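Local structure of interpain A (Prevotella intermedia, 3BB7) at residues A[52-57]-A[292-297]; A[121-126]-A[281-286]; A[157-162]-A[186-191]; A[247-252]-A[316-321]. The protein probably cleaves peptide bonds as a C10-family cysteine protease, here held as the proenzyme with much of its inhibitory prodomain still attached. The protein carries 1 engineered substitution. One frame throughout, in Å; residues are numbered along the deposited sequence.

Contact 1: residues A[52-57]-A[292-297]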
loop_
_atom_site.group_PDB
_atom_site.type_symbol
_atom_site.label_atom_id
_atom_site.label_comp_id
_atom_site.label_asym_id
_atom_site.label_seq_id
_atom_site.Cartn_x
_atom_site.Cartn_y
_atom_site.Cartn_z
ATOM N N LYS A 52 -5.928 -8.674 2.928
ATOM C CA LYS A 52 -6.395 -9.427 4.093
ATOM C C LYS A 52 -6.648 -8.512 5.294
ATOM O O LYS A 52 -7.673 -8.666 5.986
ATOM C CB LYS A 52 -5.394 -10.533 4.440
ATOM C CG LYS A 52 -5.517 -11.706 3.507
ATOM C CD LYS A 52 -4.573 -12.847 3.920
ATOM C CE LYS A 52 -5.025 -14.179 3.330
ATOM N NZ LYS A 52 -5.472 -14.020 1.909
ATOM N N TRP A 53 -5.746 -7.549 5.525
ATOM C CA TRP A 53 -5.940 -6.561 6.588
ATOM C C TRP A 53 -7.244 -5.792 6.364
ATOM O O TRP A 53 -8.061 -5.647 7.290
ATOM C CB TRP A 53 -4.766 -5.569 6.686
ATOM C CG TRP A 53 -5.140 -4.411 7.545
ATOM C CD1 TRP A 53 -5.166 -4.365 8.932
ATOM C CD2 TRP A 53 -5.644 -3.148 7.100
ATOM N NE1 TRP A 53 -5.593 -3.123 9.353
ATOM C CE2 TRP A 53 -5.922 -2.368 8.254
ATOM C CE3 TRP A 53 -5.868 -2.595 5.835
ATOM C CZ2 TRP A 53 -6.464 -1.074 8.174
ATOM C CZ3 TRP A 53 -6.393 -1.297 5.742
ATOM C CH2 TRP A 53 -6.683 -0.549 6.914
ATOM N N TRP A 54 -7.438 -5.315 5.140
ATOM C CA TRP A 54 -8.596 -4.490 4.823
ATOM C C TRP A 54 -9.892 -5.271 5.125
ATOM O O TRP A 54 -10.826 -4.726 5.715
ATOM C CB TRP A 54 -8.544 -4.043 3.360
ATOM C CG TRP A 54 -9.714 -3.179 2.998
ATOM C CD1 TRP A 54 -9.861 -1.828 3.239
ATOM C CD2 TRP A 54 -10.903 -3.603 2.319
ATOM N NE1 TRP A 54 -11.092 -1.400 2.776
ATOM C CE2 TRP A 54 -11.739 -2.463 2.182
ATOM C CE3 TRP A 54 -11.334 -4.837 1.805
ATOM C CZ2 TRP A 54 -13.008 -2.538 1.612
ATOM C CZ3 TRP A 54 -12.589 -4.905 1.212
ATOM C CH2 TRP A 54 -13.403 -3.759 1.113
ATOM N N LEU A 55 -9.956 -6.539 4.739
ATOM C CA LEU A 55 -11.138 -7.345 5.033
ATOM C C LEU A 55 -11.373 -7.475 6.542
ATOM O O LEU A 55 -12.524 -7.420 7.008
ATOM C CB LEU A 55 -11.020 -8.736 4.406
ATOM C CG LEU A 55 -11.096 -8.795 2.874
ATOM C CD1 LEU A 55 -10.784 -10.231 2.404
ATOM C CD2 LEU A 55 -12.449 -8.352 2.328
ATOM N N LYS A 56 -10.303 -7.685 7.299
ATOM C CA LYS A 56 -10.426 -7.793 8.773
ATOM C C LYS A 56 -10.916 -6.472 9.397
ATOM O O LYS A 56 -11.790 -6.470 10.276
ATOM C CB LYS A 56 -9.088 -8.232 9.380
ATOM C CG LYS A 56 -8.727 -9.692 9.047
ATOM C CD LYS A 56 -7.537 -10.178 9.855
ATOM C CE LYS A 56 -7.522 -11.708 9.933
ATOM N NZ LYS A 56 -6.591 -12.245 10.994
ATOM N N ALA A 57 -10.379 -5.358 8.911
ATOM C CA ALA A 57 -10.784 -4.018 9.350
ATOM C C ALA A 57 -12.264 -3.725 8.992
ATOM O O ALA A 57 -13.015 -3.198 9.823
ATOM C CB ALA A 57 -9.867 -2.979 8.711
ATOM N N GLY A 292 -8.016 -2.156 -6.990
ATOM C CA GLY A 292 -9.350 -1.624 -7.308
ATOM C C GLY A 292 -9.696 -0.469 -6.404
ATOM O O GLY A 292 -8.800 0.127 -5.793
ATOM N N TYR A 293 -10.989 -0.150 -6.304
ATOM C CA TYR A 293 -11.460 0.955 -5.457
ATOM C C TYR A 293 -12.113 0.397 -4.214
ATOM O O TYR A 293 -12.963 -0.500 -4.281
ATOM C CB TYR A 293 -12.447 1.800 -6.237
ATOM C CG TYR A 293 -11.804 2.758 -7.229
ATOM C CD1 TYR A 293 -11.748 4.126 -6.966
ATOM C CD2 TYR A 293 -11.224 2.292 -8.396
ATOM C CE1 TYR A 293 -11.187 5.007 -7.897
ATOM C CE2 TYR A 293 -10.657 3.168 -9.336
ATOM C CZ TYR A 293 -10.614 4.518 -9.055
ATOM O OH TYR A 293 -10.072 5.374 -9.996
ATOM N N TYR A 294 -11.723 0.942 -3.073
ATOM C CA TYR A 294 -12.131 0.413 -1.772
ATOM C C TYR A 294 -12.502 1.510 -0.799
ATOM O O TYR A 294 -11.931 2.593 -0.833
ATOM C CB TYR A 294 -10.965 -0.414 -1.189
ATOM C CG TYR A 294 -10.721 -1.676 -2.008
ATOM C CD1 TYR A 294 -11.442 -2.841 -1.734
ATOM C CD2 TYR A 294 -9.802 -1.703 -3.066
ATOM C CE1 TYR A 294 -11.290 -3.989 -2.495
ATOM C CE2 TYR A 294 -9.619 -2.891 -3.839
ATOM C CZ TYR A 294 -10.366 -4.029 -3.516
ATOM O OH TYR A 294 -10.266 -5.191 -4.253
ATOM N N LYS A 295 -13.431 1.228 0.090
ATOM C CA LYS A 295 -13.761 2.194 1.142
ATOM C C LYS A 295 -12.717 2.230 2.247
ATOM O O LYS A 295 -12.316 1.196 2.800
ATOM C CB LYS A 295 -15.128 1.849 1.737
ATOM C CG LYS A 295 -16.280 2.226 0.792
ATOM C CD LYS A 295 -17.607 2.177 1.481
ATOM C CE LYS A 295 -18.662 2.912 0.664
ATOM N NZ LYS A 295 -18.740 4.370 0.970
ATOM N N ILE A 296 -12.294 3.436 2.588
ATOM C CA ILE A 296 -11.522 3.654 3.813
ATOM C C ILE A 296 -12.188 4.692 4.739
ATOM O O ILE A 296 -11.847 4.766 5.926
ATOM C CB ILE A 296 -10.040 4.035 3.598
ATOM C CG1 ILE A 296 -9.936 5.399 2.917
ATOM C CG2 ILE A 296 -9.294 2.895 2.844
ATOM C CD1 ILE A 296 -8.535 6.036 3.000
ATOM N N ASP A 297 -13.126 5.481 4.224
ATOM C CA ASP A 297 -13.744 6.490 5.091
ATOM C C ASP A 297 -14.342 5.891 6.359
ATOM O O ASP A 297 -14.181 6.429 7.459
ATOM C CB ASP A 297 -14.789 7.334 4.335
ATOM C CG ASP A 297 -15.828 6.508 3.580
ATOM O OD1 ASP A 297 -15.812 5.252 3.589
ATOM O OD2 ASP A 297 -16.711 7.145 2.952
#
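Trp54 reaches from helix 49-68 onto segment 292-297, and meets Tyr294 and Lys295. CG of Trp54 is anti to the backbone N (chi1 -179°). This turns the indole toward Tyr294 and Lys295. Its two parts do different work. The pyrrole NH makes a polar bond: Trp54 NE1 donates to Lys295 O at 2.9 Å. The bond is nearly straight, with an angle of 171° at the hydrogen. The oxygen sits in the indole plane, while the donor is somewhat tilted from the carbonyl plane. The buried NH is thus satisfied by main chain, and the bond fixes the turn of the indole. The six-membered ring takes the apolar load. Tyr294 brings one edge to its face in a T-shaped pair, with centroids 4.8 Å apart and planes at 70°. Tyr294 CD1 leads, 3.6 Å from Trp54 CH2, and lies toward the rim of the ring. Tyr294 CB adds a contact at 4.0 Å to Trp54 CE2. The phenol oxygen is held separately, by Val290 O. One residue earlier, Trp53 stacks on His267, the predicted proton acceptor. The arrangement is consistent with a prodomain-protease interface: segment 52-57, in the Spi inhibitor region, lies against the core sheet of the papain-like enzyme, with Trp54 on strand 292-294 within the sheet and Trp53 against the predicted catalytic histidine.

Contact 2: residues A[121-126]-A[281-286]; sequences TAQVLN and SVNWGW. Unlike the reference sequence in segment 121-126: Val124 (reference Ala).
Gln123, on helix 116-128, faces the turn that ends strand 280-283, and the two backbones come nearest at Gln123 CA and Gly285 CA, 8.2 Å apart. Side chains bridge the gap. Extended beyond CG (chi2 -169°), Gln123 carries its amide across to that of Asn283, which comes from the opposite direction. The two amide planes are nearly perpendicular, at 83°. Gln123 NE2 donates to Asn283 OD1 at 3.0 Å. It comes from above the carbonyl plane of Asn283, 68° out of it, and not along a lone pair. The in-plane approach is taken by Gly285 N, 3.1 Å from Asn283 OD1. This second bond closes an Asx turn, in which Gly285 has positive phi. One buried oxygen is therefore gripped by two donors. Gln123 NE2 also lies 3.8 Å from Gly285 CA. The other amide atoms are tied to the loop before the helix: Gln123 OE1 accepts from Thr92 OG1 and Trp94 N, and Asn283 ND2 donates to Thr92 O. The contact joins the helix that begins at engineered Ala116, the nucleophile position, to the central antiparallel sheet. Helices 176-192 and 208-218 pack on this helix through Ala122 and Thr121.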
loop_
_atom_site.group_PDB
_atom_site.type_symbol
_atom_site.label_atom_id
_atom_site.label_comp_id
_atom_site.label_asym_id
_atom_site.label_seq_id
_atom_site.Cartn_x
_atom_site.Cartn_y
_atom_site.Cartn_z
ATOM N N THR A 121 6.477 2.141 -1.285
ATOM C CA THR A 121 7.370 3.283 -1.483
ATOM C C THR A 121 7.999 3.248 -2.874
ATOM O O THR A 121 8.035 4.265 -3.568
ATOM C CB THR A 121 8.449 3.265 -0.386
ATOM O OG1 THR A 121 7.807 3.339 0.897
ATOM C CG2 THR A 121 9.380 4.452 -0.528
ATOM N N ALA A 122 8.461 2.080 -3.319
ATOM C CA ALA A 122 9.090 1.998 -4.648
ATOM C C ALA A 122 8.092 2.411 -5.743
ATOM O O ALA A 122 8.465 3.111 -6.694
ATOM C CB ALA A 122 9.640 0.585 -4.868
ATOM N N GLN A 123 6.833 1.992 -5.607
ATOM C CA GLN A 123 5.860 2.340 -6.653
ATOM C C GLN A 123 5.584 3.846 -6.661
ATOM O O GLN A 123 5.414 4.445 -7.728
ATOM C CB GLN A 123 4.576 1.549 -6.523
ATOM C CG GLN A 123 4.763 0.058 -6.796
ATOM C CD GLN A 123 3.448 -0.694 -6.918
ATOM O OE1 GLN A 123 3.001 -1.026 -8.029
ATOM N NE2 GLN A 123 2.821 -0.969 -5.781
ATOM N N VAL A 124 5.524 4.476 -5.485
ATOM C CA VAL A 124 5.365 5.926 -5.469
ATOM C C VAL A 124 6.596 6.642 -6.040
ATOM O O VAL A 124 6.443 7.558 -6.839
ATOM C CB VAL A 124 5.020 6.413 -4.044
ATOM C CG1 VAL A 124 4.977 7.986 -3.991
ATOM C CG2 VAL A 124 3.660 5.850 -3.644
ATOM N N LEU A 125 7.808 6.240 -5.662
ATOM C CA LEU A 125 9.013 6.884 -6.237
ATOM C C LEU A 125 9.072 6.711 -7.748
ATOM O O LEU A 125 9.398 7.655 -8.490
ATOM C CB LEU A 125 10.276 6.302 -5.606
ATOM C CG LEU A 125 10.739 7.049 -4.331
ATOM C CD1 LEU A 125 9.600 7.362 -3.335
ATOM C CD2 LEU A 125 11.925 6.376 -3.650
ATOM N N ASN A 126 8.688 5.538 -8.235
ATOM C CA ASN A 126 8.707 5.301 -9.662
ATOM C C ASN A 126 7.682 6.184 -10.391
ATOM O O ASN A 126 7.892 6.605 -11.524
ATOM C CB ASN A 126 8.411 3.831 -9.985
ATOM C CG ASN A 126 8.437 3.575 -11.485
ATOM O OD1 ASN A 126 9.489 3.710 -12.142
ATOM N ND2 ASN A 126 7.282 3.206 -12.036
ATOM N N SER A 281 -8.692 4.502 -4.886
ATOM C CA SER A 281 -7.979 3.564 -5.711
ATOM C C SER A 281 -6.793 3.043 -4.938
ATOM O O SER A 281 -5.983 3.831 -4.426
ATOM C CB SER A 281 -7.518 4.258 -6.989
ATOM O OG SER A 281 -6.797 3.364 -7.821
ATOM N N VAL A 282 -6.687 1.723 -4.850
ATOM C CA VAL A 282 -5.659 1.058 -4.049
ATOM C C VAL A 282 -4.808 0.127 -4.918
ATOM O O VAL A 282 -5.340 -0.679 -5.706
ATOM C CB VAL A 282 -6.280 0.225 -2.932
ATOM C CG1 VAL A 282 -5.209 -0.497 -2.107
ATOM C CG2 VAL A 282 -7.159 1.085 -2.002
ATOM N N ASN A 283 -3.492 0.284 -4.758
ATOM C CA ASN A 283 -2.516 -0.643 -5.307
ATOM C C ASN A 283 -1.904 -1.385 -4.137
ATOM O O ASN A 283 -1.148 -0.813 -3.383
ATOM C CB ASN A 283 -1.470 0.122 -6.114
ATOM C CG ASN A 283 -0.520 -0.806 -6.857
ATOM O OD1 ASN A 283 0.002 -1.754 -6.275
ATOM N ND2 ASN A 283 -0.333 -0.556 -8.164
ATOM N N TRP A 284 -2.284 -2.643 -3.956
ATOM C CA TRP A 284 -1.893 -3.397 -2.762
ATOM C C TRP A 284 -0.438 -3.845 -2.783
ATOM O O TRP A 284 0.044 -4.340 -1.764
ATOM C CB TRP A 284 -2.742 -4.665 -2.598
ATOM C CG TRP A 284 -4.229 -4.419 -2.533
ATOM C CD1 TRP A 284 -5.140 -4.643 -3.535
ATOM C CD2 TRP A 284 -4.974 -3.928 -1.407
ATOM N NE1 TRP A 284 -6.412 -4.327 -3.096
ATOM C CE2 TRP A 284 -6.335 -3.860 -1.809
ATOM C CE3 TRP A 284 -4.619 -3.488 -0.111
ATOM C CZ2 TRP A 284 -7.342 -3.410 -0.969
ATOM C CZ3 TRP A 284 -5.666 -3.019 0.737
ATOM C CH2 TRP A 284 -6.994 -2.993 0.288
ATOM N N GLY A 285 0.233 -3.729 -3.921
ATOM C CA GLY A 285 1.633 -4.155 -4.040
ATOM C C GLY A 285 1.749 -5.674 -3.976
ATOM O O GLY A 285 2.714 -6.201 -3.452
ATOM N N TRP A 286 0.762 -6.375 -4.542
ATOM C CA TRP A 286 0.785 -7.833 -4.568
ATOM C C TRP A 286 0.562 -8.299 -5.987
ATOM O O TRP A 286 -0.367 -9.053 -6.277
ATOM C CB TRP A 286 -0.193 -8.458 -3.578
ATOM C CG TRP A 286 0.209 -9.869 -3.209
ATOM C CD1 TRP A 286 -0.309 -11.030 -3.717
ATOM C CD2 TRP A 286 1.236 -10.263 -2.266
ATOM N NE1 TRP A 286 0.314 -12.104 -3.152
ATOM C CE2 TRP A 286 1.278 -11.669 -2.270
ATOM C CE3 TRP A 286 2.130 -9.557 -1.439
ATOM C CZ2 TRP A 286 2.155 -12.397 -1.441
ATOM C CZ3 TRP A 286 3.007 -10.280 -0.604
ATOM C CH2 TRP A 286 3.008 -11.686 -0.618
#

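Contact 3: residues A[157-162]-A[186-191]; sequences GNTTYD and MLHCGV
His188 points from helix 176-192 into the loop after strand 150-154, and its imidazole edge is met by Tyr161 and Thr159. The tyrosine and histidine rings are almost perpendicular, at 89°, with centroids 5.5 Å apart. The pairing is oblique and works through a polar bond. Tyr161 OH and His188 ND1 are hydrogen-bonded at 2.8 Å, and either could be the donor. The hydroxyl lies in the imidazole plane, and the nitrogen lies near the plane of the phenol ring at its edge. Tyr161 CE2 follows at 3.4 Å from His188 ND1. Tyr161 does not start out toward the helix; its ring end comes nearer. Its CG is anti to the carbonyl carbon (chi1 -60°), and the length of the ring brings the hydroxyl across. Thr159 approaches His188 head-on. Its OG1 is 3.2 Å from His188 CE1, near the imidazole plane, while bonded to Asp155 O. Its methyl is anti to the backbone N: Thr159 CG2 rests 3.5 Å above the Tyr161 ring plane, toward the rim. The threonine thus touches both rings and probably limits the swing of the phenol. Phe156 also meets the His188 ring. Behind these residues, His188 and Val191 pack on Ala154 of strand 150-154, while Met186 and Cys189 face helix 116-128. The helix is held between that central helix and the small two-stranded sheet.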
loop_
_atom_site.group_PDB
_atom_site.type_symbol
_atom_site.label_atom_id
_atom_site.label_comp_id
_atom_site.label_asym_id
_atom_site.label_seq_id
_atom_site.Cartn_x
_atom_site.Cartn_y
_atom_site.Cartn_z
ATOM N N GLY A 157 23.855 7.326 -2.203
ATOM C CA GLY A 157 24.512 8.510 -2.782
ATOM C C GLY A 157 25.243 8.196 -4.077
ATOM O O GLY A 157 25.454 9.093 -4.908
ATOM N N ASN A 158 25.628 6.935 -4.291
ATOM C CA ASN A 158 26.280 6.557 -5.547
ATOM C C ASN A 158 25.371 5.813 -6.512
ATOM O O ASN A 158 25.843 5.264 -7.520
ATOM C CB ASN A 158 27.554 5.774 -5.268
ATOM C CG ASN A 158 28.647 6.639 -4.694
ATOM O OD1 ASN A 158 28.999 7.659 -5.270
ATOM N ND2 ASN A 158 29.169 6.248 -3.542
ATOM N N THR A 159 24.063 5.829 -6.246
ATOM C CA THR A 159 23.139 5.102 -7.087
ATOM C C THR A 159 22.306 6.063 -7.919
ATOM O O THR A 159 21.620 6.931 -7.363
ATOM C CB THR A 159 22.215 4.197 -6.247
ATOM O OG1 THR A 159 23.018 3.214 -5.612
ATOM C CG2 THR A 159 21.187 3.474 -7.128
ATOM N N THR A 160 22.383 5.919 -9.251
ATOM C CA THR A 160 21.498 6.632 -10.152
ATOM C C THR A 160 20.363 5.669 -10.489
ATOM O O THR A 160 20.565 4.721 -11.255
ATOM C CB THR A 160 22.253 7.063 -11.429
ATOM O OG1 THR A 160 23.351 7.911 -11.049
ATOM C CG2 THR A 160 21.338 7.822 -12.364
ATOM N N TYR A 161 19.182 5.887 -9.911
ATOM C CA TYR A 161 18.058 4.954 -10.110
ATOM C C TYR A 161 17.713 4.832 -11.587
ATOM O O TYR A 161 17.629 5.822 -12.317
ATOM C CB TYR A 161 16.847 5.324 -9.227
ATOM C CG TYR A 161 17.265 5.265 -7.790
ATOM C CD1 TYR A 161 17.543 6.422 -7.086
ATOM C CD2 TYR A 161 17.468 4.027 -7.147
ATOM C CE1 TYR A 161 18.035 6.363 -5.775
ATOM C CE2 TYR A 161 17.926 3.961 -5.847
ATOM C CZ TYR A 161 18.230 5.139 -5.159
ATOM O OH TYR A 161 18.752 5.070 -3.864
ATOM N N ASP A 162 17.562 3.606 -12.057
ATOM C CA ASP A 162 17.427 3.361 -13.497
ATOM C C ASP A 162 15.954 3.416 -13.907
ATOM O O ASP A 162 15.350 2.398 -14.281
ATOM C CB ASP A 162 18.084 2.037 -13.848
ATOM C CG ASP A 162 18.207 1.810 -15.359
ATOM O OD1 ASP A 162 18.644 0.697 -15.722
ATOM O OD2 ASP A 162 17.900 2.717 -16.179
ATOM N N MET A 186 13.804 -1.443 -4.806
ATOM C CA MET A 186 13.148 -2.174 -3.704
ATOM C C MET A 186 14.078 -2.319 -2.507
ATOM O O MET A 186 13.678 -2.057 -1.383
ATOM C CB MET A 186 12.754 -3.572 -4.173
ATOM C CG MET A 186 11.589 -3.599 -5.127
ATOM S SD MET A 186 10.031 -3.314 -4.260
ATOM C CE MET A 186 8.892 -3.322 -5.642
ATOM N N LEU A 187 15.334 -2.714 -2.771
ATOM C CA LEU A 187 16.299 -2.905 -1.694
ATOM C C LEU A 187 16.535 -1.565 -0.990
ATOM O O LEU A 187 16.499 -1.472 0.229
ATOM C CB LEU A 187 17.598 -3.444 -2.272
ATOM C CG LEU A 187 18.866 -3.243 -1.441
ATOM C CD1 LEU A 187 18.775 -4.188 -0.336
ATOM C CD2 LEU A 187 20.099 -3.501 -2.286
ATOM N N HIS A 188 16.715 -0.506 -1.769
ATOM C CA HIS A 188 17.008 0.795 -1.172
ATOM C C HIS A 188 15.832 1.317 -0.362
ATOM O O HIS A 188 16.029 1.862 0.739
ATOM C CB HIS A 188 17.422 1.764 -2.258
ATOM C CG HIS A 188 18.797 1.507 -2.777
ATOM N ND1 HIS A 188 19.601 2.521 -3.252
ATOM C CD2 HIS A 188 19.533 0.365 -2.847
ATOM C CE1 HIS A 188 20.762 2.008 -3.637
ATOM N NE2 HIS A 188 20.757 0.710 -3.377
ATOM N N CYS A 189 14.613 1.098 -0.861
ATOM C CA CYS A 189 13.420 1.533 -0.096
ATOM C C CYS A 189 13.323 0.777 1.214
ATOM O O CYS A 189 12.926 1.375 2.242
ATOM C CB CYS A 189 12.147 1.345 -0.909
ATOM S SG CYS A 189 12.007 2.532 -2.273
ATOM N N GLY A 190 13.647 -0.523 1.195
ATOM C CA GLY A 190 13.631 -1.292 2.457
ATOM C C GLY A 190 14.694 -0.813 3.440
ATOM O O GLY A 190 14.408 -0.575 4.633
ATOM N N VAL A 191 15.948 -0.724 2.989
ATOM C CA VAL A 191 17.033 -0.304 3.889
ATOM C C VAL A 191 16.733 1.095 4.461
ATOM O O VAL A 191 16.911 1.350 5.657
ATOM C CB VAL A 191 18.379 -0.334 3.159
ATOM C CG1 VAL A 191 19.467 0.337 4.007
ATOM C CG2 VAL A 191 18.738 -1.801 2.818
#

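Contact 4: residues A[247-252]-A[316-321]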
loop_
_atom_site.group_PDB
_atom_site.type_symbol
_atom_site.label_atom_id
_atom_site.label_comp_id
_atom_site.label_asym_id
_atom_site.label_seq_id
_atom_site.Cartn_x
_atom_site.Cartn_y
_atom_site.Cartn_z
ATOM N N LYS A 247 -3.836 17.004 -5.979
ATOM C CA LYS A 247 -2.542 17.537 -6.366
ATOM C C LYS A 247 -1.675 16.545 -7.149
ATOM O O LYS A 247 -0.543 16.879 -7.523
ATOM C CB LYS A 247 -1.766 17.974 -5.121
ATOM C CG LYS A 247 -2.437 19.068 -4.314
ATOM C CD LYS A 247 -1.754 19.259 -2.963
ATOM C CE LYS A 247 -2.541 20.213 -2.061
ATOM N NZ LYS A 247 -2.976 21.474 -2.749
ATOM N N GLY A 248 -2.182 15.335 -7.376
ATOM C CA GLY A 248 -1.437 14.308 -8.114
ATOM C C GLY A 248 -0.356 13.637 -7.271
ATOM O O GLY A 248 0.717 13.271 -7.798
ATOM N N HIS A 249 -0.628 13.479 -5.967
ATOM C CA HIS A 249 0.324 12.845 -5.066
ATOM C C HIS A 249 -0.181 11.527 -4.501
ATOM O O HIS A 249 -0.944 11.522 -3.523
ATOM C CB HIS A 249 0.609 13.752 -3.870
ATOM C CG HIS A 249 1.123 15.112 -4.227
ATOM N ND1 HIS A 249 1.088 16.154 -3.328
ATOM C CD2 HIS A 249 1.705 15.596 -5.349
ATOM C CE1 HIS A 249 1.617 17.234 -3.885
ATOM N NE2 HIS A 249 2.007 16.923 -5.109
ATOM N N PRO A 250 0.254 10.392 -5.079
ATOM C CA PRO A 250 -0.152 9.100 -4.512
ATOM C C PRO A 250 0.439 8.977 -3.121
ATOM O O PRO A 250 1.523 9.556 -2.842
ATOM C CB PRO A 250 0.484 8.079 -5.446
ATOM C CG PRO A 250 0.904 8.832 -6.694
ATOM C CD PRO A 250 1.117 10.268 -6.269
ATOM N N LEU A 251 -0.264 8.255 -2.245
ATOM C CA LEU A 251 0.074 8.159 -0.823
ATOM C C LEU A 251 0.512 6.769 -0.386
ATOM O O LEU A 251 -0.189 5.808 -0.648
ATOM C CB LEU A 251 -1.118 8.571 0.047
ATOM C CG LEU A 251 -1.613 10.012 -0.176
ATOM C CD1 LEU A 251 -2.914 10.238 0.541
ATOM C CD2 LEU A 251 -0.588 10.985 0.327
ATOM N N ILE A 252 1.654 6.670 0.283
ATOM C CA ILE A 252 2.063 5.426 0.923
ATOM C C ILE A 252 1.200 5.287 2.183
ATOM O O ILE A 252 1.104 6.237 2.983
ATOM C CB ILE A 252 3.552 5.539 1.319
ATOM C CG1 ILE A 252 4.420 5.763 0.064
ATOM C CG2 ILE A 252 4.004 4.318 2.141
ATOM C CD1 ILE A 252 5.843 6.247 0.362
ATOM N N GLY A 316 3.874 14.031 1.532
ATOM C CA GLY A 316 5.018 14.902 1.269
ATOM C C GLY A 316 6.038 14.304 0.320
ATOM O O GLY A 316 7.144 14.798 0.229
ATOM N N VAL A 317 5.672 13.229 -0.379
ATOM C CA VAL A 317 6.556 12.589 -1.340
ATOM C C VAL A 317 6.109 13.011 -2.739
ATOM O O VAL A 317 5.000 12.666 -3.214
ATOM C CB VAL A 317 6.531 11.059 -1.197
ATOM C CG1 VAL A 317 7.439 10.394 -2.239
ATOM C CG2 VAL A 317 6.985 10.650 0.236
ATOM N N TYR A 318 6.983 13.757 -3.411
ATOM C CA TYR A 318 6.734 14.264 -4.750
ATOM C C TYR A 318 8.033 14.895 -5.194
ATOM O O TYR A 318 8.968 15.038 -4.401
ATOM C CB TYR A 318 5.583 15.310 -4.777
ATOM C CG TYR A 318 5.497 16.216 -3.567
ATOM C CD1 TYR A 318 6.483 17.163 -3.295
ATOM C CD2 TYR A 318 4.432 16.092 -2.660
ATOM C CE1 TYR A 318 6.409 17.975 -2.159
ATOM C CE2 TYR A 318 4.328 16.931 -1.545
ATOM C CZ TYR A 318 5.340 17.848 -1.302
ATOM O OH TYR A 318 5.265 18.631 -0.187
ATOM N N GLY A 319 8.113 15.237 -6.472
ATOM C CA GLY A 319 9.315 15.904 -6.993
ATOM C C GLY A 319 9.434 17.339 -6.510
ATOM O O GLY A 319 8.482 17.899 -5.975
ATOM N N LYS A 320 10.597 17.963 -6.676
ATOM C CA LYS A 320 10.674 19.379 -6.315
ATOM C C LYS A 320 10.267 20.215 -7.509
ATOM O O LYS A 320 10.374 19.768 -8.652
ATOM C CB LYS A 320 12.041 19.806 -5.746
ATOM C CG LYS A 320 13.273 19.157 -6.361
ATOM C CD LYS A 320 14.555 19.613 -5.645
ATOM C CE LYS A 320 14.405 19.601 -4.107
ATOM N NZ LYS A 320 14.843 18.336 -3.436
ATOM N N PRO A 321 9.736 21.412 -7.252
ATOM C CA PRO A 321 9.577 22.401 -8.329
ATOM C C PRO A 321 10.841 22.514 -9.206
ATOM O O PRO A 321 10.788 22.430 -10.441
ATOM C CB PRO A 321 9.323 23.694 -7.562
ATOM C CG PRO A 321 8.591 23.228 -6.312
ATOM C CD PRO A 321 9.216 21.897 -5.957
ATOM O OXT PRO A 321 11.969 22.663 -8.721
HETATM O O HOH W 1 2.909 11.615 -1.889
#
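Pro250 O and Val317 O share a water molecule. It lies 2.7 Å from Pro250 O and 2.7 Å from Val317 O, and it joins the two backbones where no direct hydrogen bond does. Beside it, the side chains of His249 and Tyr318 meet. Their planes are inclined at 35° and their centroids are 4.5 Å apart, so the pair is oblique. Tyr318 CD2 comes over one face of the imidazole, toward its rim, and is 3.3 Å from His249 CE1. Tyr318 CB stands over the same ring in a CH-pi contact, 4.2 Å from the His249 centroid. With CG between the backbone N and the carbonyl carbon (chi1 36°), the tyrosine ring turns back toward Gly316, whose O lies over its centre, 3.8 Å above the Tyr318 ring plane. Gly248 ends helix 234-246 in a Schellman motif, and the chain passes through His249 and Pro250 into strand 251-255. That strand pairs antiparallel with strand 312-315, from which the C-terminal tail leaves. The contact therefore joins two strand ends in the protease sheet. Both aromatic polar groups are tethered outside the pair. His249 ND1 bonds to Glu244 OE1, a carboxylate that may favour the protonated imidazole. Tyr318 OH bonds to Asp223 OD2. Deeper in, Val317 packs on Leu215 of helix 208-218, which Ile252 also touches, while Pro250 and Tyr318 both rest on Phe128 of helix 116-128.

How the contacts relate
Contact 2 is the hub. It touches contact 1 through neighbouring strands, with Gly292 O 2.8 Å from Val282 N, and through Trp54 CB against Trp284 CH2 at 3.6 Å. Its helix meets contact 3 where Thr121 CG2 lies 3.7 Å from Cys189 SG. It meets contact 4 where Val124 CG1 lies 3.9 Å from Val317 CG1. Contacts 1 and 3 lie on opposite sides of the chain centre, their own centres 30 Å apart. Contacts 1 and 2 lie nearest the predicted active site: the side chains of Trp54 and His267 are about 8 Å apart, and Gly285 is about 7 Å from the side chain of engineered Ala116. Contacts 3 and 4 lie away from it.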